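Local coordinates for kelch domain-containing protein (Colletotrichum graminicola M1.001, PDB 5C86) that probably oxidises alcohols at a copper site, as a member of the galactose oxidase and glyoxal oxidase family (AA5), at residues 189-201 with 211-223. Numbering follows the deposited sequence.
Sequences VLQAGPSKKMNWY and PAGLRGTDEDSMC
With chi1 at -170°, Arg215 carries CG beside its own carbonyl carbon, and the bend at chi3 (54°) turns the guanidinium into the 192-195 turn. There the group meets three backbone carbonyls at its edge. Arg215 NH1 gives two bonds, one to Ala192 O at 2.8 Å on a lone pair, the other to Ser195 O from above the carbonyl plane. Arg215 NH2 reaches Pro194 O at 3.0 Å. Ser221 N meets the same oxygen from the opposite face of its plane, so Pro194 O is gripped twice. Asp218 OD2 binds Arg215 NE (2.8 Å) and NH2 side-on in the guanidinium plane. This salt bridge fixes the rotation of the group and probably balances its charge. The turn includes a cis peptide before Pro194.

Asp220 OD1 takes the N-H of Lys196 on its anti side at 2.9 Å, nearly straight at 166°. Water 1 bridges the same OD1 to Ser195 OG. Lys196 extends over Asp218 O, and Lys196 NZ forms a salt bridge with Glu219 OE1 (3.2 Å), a weak hydrogen bond. Pro194 CG packs beside Met222 CE.

Toward the strands, Arg215 N bonds to Lys196 O. Met198 N bonds to Gly213 O, and Ala212 N to Met198 O. Met198 crosses Arg215 at about a right angle, with Met198 SD 4.0 Å from Arg215 CB. Ala212 CB sits among Leu190 CD1, Met198 CB and Trp200 CD1 (3.5 Å). Trp200 NE1 bonds to Gln264 O.

The side chain of Met222 lies about 7 Å from that of Tyr120, a copper ligand, although no copper is bound here. Strands 197-202 and 208-214 form the antiparallel outer hairpin of a four-stranded Kelch propeller blade. Leu257 of strand 254-258, in the next sheet along the chain, packs on Ala192, Met198 and Arg215.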
ATOM      1  N   VAL A 189       0.934   9.097 -14.029  1.00 15.43           N
ATOM      2  CA  VAL A 189       1.031   7.816 -13.306  1.00 15.05           C
ATOM      3  C   VAL A 189       2.136   7.030 -13.939  1.00 14.78           C
ATOM      4  O   VAL A 189       2.101   6.764 -15.158  1.00 15.78           O
ATOM      5  CB  VAL A 189      -0.275   7.065 -13.268  1.00 13.53           C
ATOM      6  CG1 VAL A 189      -0.053   5.671 -12.620  1.00 14.38           C
ATOM      7  CG2 VAL A 189      -1.375   7.779 -12.562  1.00 15.00           C
ATOM      8  N   LEU A 190       3.146   6.622 -13.182  1.00 12.82           N
ATOM      9  CA  LEU A 190       4.113   5.729 -13.652  1.00 13.10           C
ATOM     10  C   LEU A 190       3.666   4.296 -13.423  1.00 14.60           C
ATOM     11  O   LEU A 190       3.389   3.937 -12.255  1.00 13.98           O
ATOM     12  CB  LEU A 190       5.465   5.912 -12.996  1.00 13.42           C
ATOM     13  CG  LEU A 190       6.566   4.937 -13.360  1.00 14.47           C
ATOM     14  CD1 LEU A 190       6.906   5.120 -14.832  1.00 15.18           C
ATOM     15  CD2 LEU A 190       7.805   5.092 -12.514  1.00 15.33           C
ATOM     16  N   GLN A 191       3.629   3.486 -14.476  1.00 12.84           N
ATOM     17  CA  GLN A 191       3.577   2.016 -14.299  1.00 13.03           C
ATOM     18  C   GLN A 191       4.943   1.477 -14.277  1.00 13.88           C
ATOM     19  O   GLN A 191       5.654   1.447 -15.272  1.00 14.51           O
ATOM     20  CB  GLN A 191       2.721   1.406 -15.386  1.00 12.00           C
ATOM     21  CG  GLN A 191       2.852  -0.088 -15.547  1.00 12.42           C
ATOM     22  CD  GLN A 191       3.808  -0.495 -16.641  1.00 14.38           C
ATOM     23  OE1 GLN A 191       4.022   0.233 -17.634  1.00 15.88           O
ATOM     24  NE2 GLN A 191       4.476  -1.670 -16.441  1.00 15.85           N
ATOM     25  N   ALA A 192       5.440   1.176 -13.077  1.00 12.42           N
ATOM     26  CA  ALA A 192       6.786   0.779 -12.802  1.00 12.19           C
ATOM     27  C   ALA A 192       7.117  -0.684 -13.021  1.00 13.37           C
ATOM     28  O   ALA A 192       8.261  -1.091 -12.968  1.00 14.06           O
ATOM     29  CB  ALA A 192       7.202   1.259 -11.394  1.00 11.81           C
ATOM     30  N   GLY A 193       6.061  -1.423 -13.294  1.00 11.62           N
ATOM     31  CA  GLY A 193       6.133  -2.865 -13.407  1.00 12.79           C
ATOM     32  C   GLY A 193       4.731  -3.404 -13.285  1.00 11.32           C
ATOM     33  O   GLY A 193       3.788  -2.641 -13.306  1.00 12.08           O
ATOM     34  N   PRO A 194       4.568  -4.724 -13.143  1.00 11.87           N
ATOM     35  CA  PRO A 194       5.603  -5.749 -13.074  1.00 11.36           C
ATOM     36  C   PRO A 194       6.327  -6.058 -14.355  1.00 11.37           C
ATOM     37  O   PRO A 194       7.411  -6.584 -14.350  1.00 11.95           O
ATOM     38  CB  PRO A 194       4.815  -7.031 -12.625  1.00 11.72           C
ATOM     39  CG  PRO A 194       3.430  -6.762 -13.156  1.00 11.65           C
ATOM     40  CD  PRO A 194       3.237  -5.287 -12.894  1.00 12.11           C
ATOM     41  N   SER A 195       5.688  -5.748 -15.481  1.00 12.01           N
ATOM     42  CA  SER A 195       6.438  -5.909 -16.765  1.00 12.52           C
ATOM     43  C   SER A 195       7.766  -5.158 -16.631  1.00 13.80           C
ATOM     44  O   SER A 195       7.841  -4.097 -16.040  1.00 14.28           O
ATOM     45  CB  SER A 195       5.656  -5.239 -17.875  1.00 14.74           C
ATOM     46  OG  SER A 195       6.380  -5.316 -19.105  1.00 16.93           O
ATOM     47  N   LYS A 196       8.785  -5.654 -17.303  1.00 14.41           N
ATOM     48  CA  LYS A 196      10.056  -5.017 -17.358  1.00 15.78           C
ATOM     49  C   LYS A 196       9.988  -3.724 -18.164  1.00 15.50           C
ATOM     50  O   LYS A 196      10.877  -2.876 -17.990  1.00 16.07           O
ATOM     51  CB  LYS A 196      11.156  -5.956 -17.947  1.00 17.60           C
ATOM     52  CG  LYS A 196      10.934  -6.336 -19.373  1.00 20.79           C
ATOM     53  CD  LYS A 196      11.832  -7.543 -19.646  0.80 23.96           C
ATOM     54  CE  LYS A 196      11.722  -8.094 -21.017  0.60 28.23           C
ATOM     55  NZ  LYS A 196      12.431  -9.431 -20.962  0.55 29.98           N
ATOM     56  N   LYS A 197       8.982  -3.547 -19.003  1.00 15.45           N
ATOM     57  CA  LYS A 197       8.713  -2.309 -19.720  0.59 17.91           C
ATOM     58  C   LYS A 197       7.865  -1.381 -18.866  1.00 16.26           C
ATOM     59  O   LYS A 197       6.693  -1.689 -18.589  1.00 16.36           O
ATOM     60  CB  LYS A 197       7.950  -2.592 -21.003  0.59 19.74           C
ATOM     61  CG  LYS A 197       8.839  -3.296 -22.011  0.59 23.18           C
ATOM     62  CD  LYS A 197       8.081  -3.675 -23.263  0.59 25.02           C
ATOM     63  CE  LYS A 197       7.325  -4.971 -23.156  0.59 27.00           C
ATOM     64  NZ  LYS A 197       5.958  -4.867 -23.768  0.59 30.14           N
ATOM     65  N   MET A 198       8.476  -0.274 -18.410  1.00 15.37           N
ATOM     66  CA  MET A 198       7.761   0.749 -17.650  1.00 15.11           C
ATOM     67  C   MET A 198       7.168   1.803 -18.576  1.00 17.51           C
ATOM     68  O   MET A 198       7.765   2.095 -19.615  1.00 17.20           O
ATOM     69  CB  MET A 198       8.716   1.428 -16.674  1.00 15.21           C
ATOM     70  CG  MET A 198       9.539   0.447 -15.847  1.00 15.91           C
ATOM     71  SD  MET A 198      10.504   1.186 -14.522  1.00 17.55           S
ATOM     72  CE  MET A 198      11.729   2.122 -15.430  1.00 18.56           C
ATOM     73  N   ASN A 199       6.082   2.415 -18.181  1.00 15.53           N
ATOM     74  CA  ASN A 199       5.324   3.353 -19.039  1.00 16.73           C
ATOM     75  C   ASN A 199       4.775   4.468 -18.215  1.00 17.86           C
ATOM     76  O   ASN A 199       4.221   4.246 -17.120  1.00 17.06           O
ATOM     77  CB  ASN A 199       4.206   2.655 -19.698  1.00 16.71           C
ATOM     78  CG  ASN A 199       4.686   1.635 -20.739  1.00 19.80           C
ATOM     79  OD1 ASN A 199       5.024   2.021 -21.883  1.00 20.02           O
ATOM     80  ND2 ASN A 199       4.819   0.403 -20.358  1.00 17.47           N
ATOM     81  N   TRP A 200       4.844   5.680 -18.769  1.00 15.44           N
ATOM     82  CA  TRP A 200       4.098   6.767 -18.231  1.00 15.21           C
ATOM     83  C   TRP A 200       2.709   6.852 -18.791  1.00 17.50           C
ATOM     84  O   TRP A 200       2.541   6.595 -19.972  1.00 19.80           O
ATOM     85  CB  TRP A 200       4.817   8.083 -18.572  1.00 14.46           C
ATOM     86  CG  TRP A 200       6.043   8.341 -17.876  1.00 15.66           C
ATOM     87  CD1 TRP A 200       7.303   8.232 -18.345  1.00 16.09           C
ATOM     88  CD2 TRP A 200       6.161   8.774 -16.496  1.00 15.86           C
ATOM     89  NE1 TRP A 200       8.207   8.601 -17.384  1.00 18.39           N
ATOM     90  CE2 TRP A 200       7.511   8.928 -16.244  1.00 16.69           C
ATOM     91  CE3 TRP A 200       5.244   9.053 -15.479  1.00 16.30           C
ATOM     92  CZ2 TRP A 200       8.007   9.294 -14.988  1.00 17.96           C
ATOM     93  CZ3 TRP A 200       5.766   9.456 -14.227  1.00 16.01           C
ATOM     94  CH2 TRP A 200       7.115   9.573 -14.030  1.00 16.67           C
ATOM     95  N   TYR A 201       1.725   7.174 -17.946  1.00 15.89           N
ATOM     96  CA  TYR A 201       0.364   7.466 -18.306  1.00 16.34           C
ATOM     97  C   TYR A 201       0.027   8.851 -17.820  1.00 20.46           C
ATOM     98  O   TYR A 201       0.524   9.318 -16.765  1.00 18.65           O
ATOM     99  CB  TYR A 201      -0.624   6.505 -17.711  1.00 17.96           C
ATOM    100  CG  TYR A 201      -0.528   5.104 -18.295  1.00 18.13           C
ATOM    101  CD1 TYR A 201      -1.277   4.777 -19.406  1.00 19.86           C
ATOM    102  CD2 TYR A 201       0.312   4.127 -17.772  1.00 16.51           C
ATOM    103  CE1 TYR A 201      -1.197   3.506 -19.973  1.00 19.09           C
ATOM    104  CE2 TYR A 201       0.394   2.874 -18.333  1.00 17.84           C
ATOM    105  CZ  TYR A 201      -0.351   2.562 -19.455  1.00 18.80           C
ATOM    106  OH  TYR A 201      -0.339   1.301 -20.049  1.00 17.39           O
ATOM    107  N   PRO A 211       6.669   5.396 -23.272  1.00 21.34           N
ATOM    108  CA  PRO A 211       7.628   4.564 -22.562  1.00 21.74           C
ATOM    109  C   PRO A 211       8.508   5.309 -21.548  1.00 22.33           C
ATOM    110  O   PRO A 211       8.914   6.457 -21.745  1.00 21.30           O
ATOM    111  CB  PRO A 211       8.461   3.928 -23.667  1.00 23.44           C
ATOM    112  CG  PRO A 211       7.559   3.926 -24.864  1.00 24.99           C
ATOM    113  CD  PRO A 211       6.768   5.209 -24.745  1.00 23.67           C
ATOM    114  N   ALA A 212       8.751   4.656 -20.412  1.00 20.55           N
ATOM    115  CA  ALA A 212       9.572   5.200 -19.337  1.00 20.27           C
ATOM    116  C   ALA A 212      10.899   4.455 -19.253  1.00 21.05           C
ATOM    117  O   ALA A 212      11.720   4.747 -18.402  1.00 21.63           O
ATOM    118  CB  ALA A 212       8.780   5.053 -17.993  1.00 19.12           C
ATOM    119  N   GLY A 213      11.147   3.526 -20.169  1.00 21.62           N
ATOM    120  CA  GLY A 213      12.336   2.760 -20.182  1.00 21.95           C
ATOM    121  C   GLY A 213      12.087   1.356 -19.621  1.00 18.83           C
ATOM    122  O   GLY A 213      10.984   1.076 -19.073  1.00 19.98           O
ATOM    123  N   LEU A 214      13.053   0.514 -19.794  1.00 18.88           N
ATOM    124  CA  LEU A 214      13.142  -0.773 -19.121  1.00 18.38           C
ATOM    125  C   LEU A 214      13.540  -0.608 -17.685  1.00 17.96           C
ATOM    126  O   LEU A 214      14.340   0.278 -17.304  1.00 17.76           O
ATOM    127  CB  LEU A 214      14.148  -1.694 -19.761  1.00 20.41           C
ATOM    128  CG  LEU A 214      13.804  -2.150 -21.167  1.00 23.55           C
ATOM    129  CD1 LEU A 214      14.997  -2.877 -21.776  1.00 28.51           C
ATOM    130  CD2 LEU A 214      12.590  -3.054 -21.150  1.00 24.38           C
ATOM    131  N   ARG A 215      13.062  -1.543 -16.846  1.00 16.68           N
ATOM    132  CA  ARG A 215      13.503  -1.597 -15.474  1.00 15.49           C
ATOM    133  C   ARG A 215      14.870  -2.262 -15.376  1.00 16.72           C
ATOM    134  O   ARG A 215      15.045  -3.409 -14.999  1.00 17.80           O
ATOM    135  CB  ARG A 215      12.447  -2.293 -14.573  1.00 14.83           C
ATOM    136  CG  ARG A 215      12.750  -2.175 -13.096  1.00 15.52           C
ATOM    137  CD  ARG A 215      11.637  -2.674 -12.134  1.00 13.90           C
ATOM    138  NE  ARG A 215      11.265  -4.040 -12.456  1.00 14.41           N
ATOM    139  CZ  ARG A 215      10.303  -4.397 -13.308  1.00 12.67           C
ATOM    140  NH1 ARG A 215       9.400  -3.567 -13.729  1.00 13.50           N
ATOM    141  NH2 ARG A 215      10.218  -5.669 -13.683  1.00 13.37           N
ATOM    142  N   GLY A 216      15.885  -1.516 -15.802  1.00 17.04           N
ATOM    143  CA  GLY A 216      17.241  -2.093 -15.849  1.00 18.77           C
ATOM    144  C   GLY A 216      17.324  -3.356 -16.658  1.00 17.57           C
ATOM    145  O   GLY A 216      16.743  -3.407 -17.726  1.00 21.27           O
ATOM    146  N   THR A 217      18.028  -4.359 -16.145  1.00 18.78           N
ATOM    147  CA  THR A 217      18.043  -5.661 -16.773  1.00 21.79           C
ATOM    148  C   THR A 217      17.087  -6.624 -16.081  1.00 19.84           C
ATOM    149  O   THR A 217      17.192  -7.810 -16.230  1.00 21.65           O
ATOM    150  CB  THR A 217      19.445  -6.307 -16.675  1.00 24.27           C
ATOM    151  OG1 THR A 217      19.842  -6.355 -15.278  1.00 24.88           O
ATOM    152  CG2 THR A 217      20.377  -5.466 -17.528  1.00 27.77           C
ATOM    153  N   ASP A 218      16.134  -6.108 -15.300  1.00 19.37           N
ATOM    154  CA  ASP A 218      15.149  -7.019 -14.652  1.00 18.03           C
ATOM    155  C   ASP A 218      14.276  -7.709 -15.669  1.00 16.58           C
ATOM    156  O   ASP A 218      14.065  -7.243 -16.843  1.00 17.96           O
ATOM    157  CB  ASP A 218      14.267  -6.195 -13.684  1.00 17.75           C
ATOM    158  CG  ASP A 218      13.618  -7.020 -12.575  1.00 17.39           C
ATOM    159  OD1 ASP A 218      14.076  -8.162 -12.315  1.00 18.58           O
ATOM    160  OD2 ASP A 218      12.638  -6.470 -11.937  1.00 16.16           O
ATOM    161  N   GLU A 219      13.783  -8.851 -15.245  1.00 17.09           N
ATOM    162  CA  GLU A 219      12.761  -9.587 -15.986  1.00 17.91           C
ATOM    163  C   GLU A 219      11.350  -9.140 -15.532  1.00 15.67           C
ATOM    164  O   GLU A 219      11.180  -8.461 -14.532  1.00 15.90           O
ATOM    165  CB  GLU A 219      12.914 -11.114 -15.812  1.00 21.42           C
ATOM    166  CG  GLU A 219      14.216 -11.782 -16.303  0.70 24.23           C
ATOM    167  CD  GLU A 219      14.604 -11.409 -17.721  0.55 27.03           C
ATOM    168  OE1 GLU A 219      13.730 -11.174 -18.605  0.50 28.66           O
ATOM    169  OE2 GLU A 219      15.823 -11.334 -17.959  0.40 32.99           O
ATOM    170  N   ASP A 220      10.343  -9.565 -16.245  1.00 14.50           N
ATOM    171  CA  ASP A 220       8.976  -9.384 -15.806  1.00 14.78           C
ATOM    172  C   ASP A 220       8.826  -9.994 -14.374  1.00 14.44           C
ATOM    173  O   ASP A 220       9.426 -11.036 -14.032  1.00 12.93           O
ATOM    174  CB  ASP A 220       8.050 -10.152 -16.697  1.00 15.73           C
ATOM    175  CG  ASP A 220       7.903  -9.530 -18.080  1.00 16.76           C
ATOM    176  OD1 ASP A 220       8.271  -8.362 -18.331  1.00 17.93           O
ATOM    177  OD2 ASP A 220       7.280 -10.214 -18.937  1.00 18.57           O
ATOM    178  N   SER A 221       8.050  -9.278 -13.509  1.00 12.59           N
ATOM    179  CA  SER A 221       8.123  -9.529 -12.067  1.00 12.60           C
ATOM    180  C   SER A 221       6.725  -9.421 -11.463  1.00 11.02           C
ATOM    181  O   SER A 221       6.482  -8.678 -10.515  1.00 11.27           O
ATOM    182  CB  SER A 221       9.014  -8.449 -11.433  1.00 13.30           C
ATOM    183  OG  SER A 221      10.375  -8.604 -11.784  1.00 12.75           O
ATOM    184  N   MET A 222       5.838 -10.317 -11.885  1.00 11.24           N
ATOM    185  CA  MET A 222       4.483 -10.320 -11.398  1.00 10.96           C
ATOM    186  C   MET A 222       4.487 -10.622  -9.910  1.00 11.39           C
ATOM    187  O   MET A 222       5.184 -11.537  -9.488  1.00 11.84           O
ATOM    188  CB  MET A 222       3.673 -11.373 -12.116  1.00 12.63           C
ATOM    189  CG  MET A 222       2.203 -11.467 -11.663  1.00 12.93           C
ATOM    190  SD  MET A 222       1.226  -9.959 -11.803  1.00 13.73           S
ATOM    191  CE  MET A 222       1.072  -9.780 -13.562  1.00 14.41           C
ATOM    192  N   CYS A 223       3.723  -9.833  -9.158  1.00 11.52           N
ATOM    193  CA  CYS A 223       3.603  -9.957  -7.705  1.00 12.26           C
ATOM    194  C   CYS A 223       4.922  -9.830  -7.009  1.00 13.06           C
ATOM    195  O   CYS A 223       5.131 -10.389  -5.930  1.00 13.06           O
ATOM    196  CB  CYS A 223       2.849 -11.208  -7.289  1.00 13.09           C
ATOM    197  SG  CYS A 223       1.136 -11.151  -7.972  1.00 15.88           S
TER
HETATM  198  O   HOH W   1       7.317  -7.494 -20.690  1.00 25.44           O
HETATM  199  O   HOH W   2       9.339   1.041 -21.647  1.00 22.76           O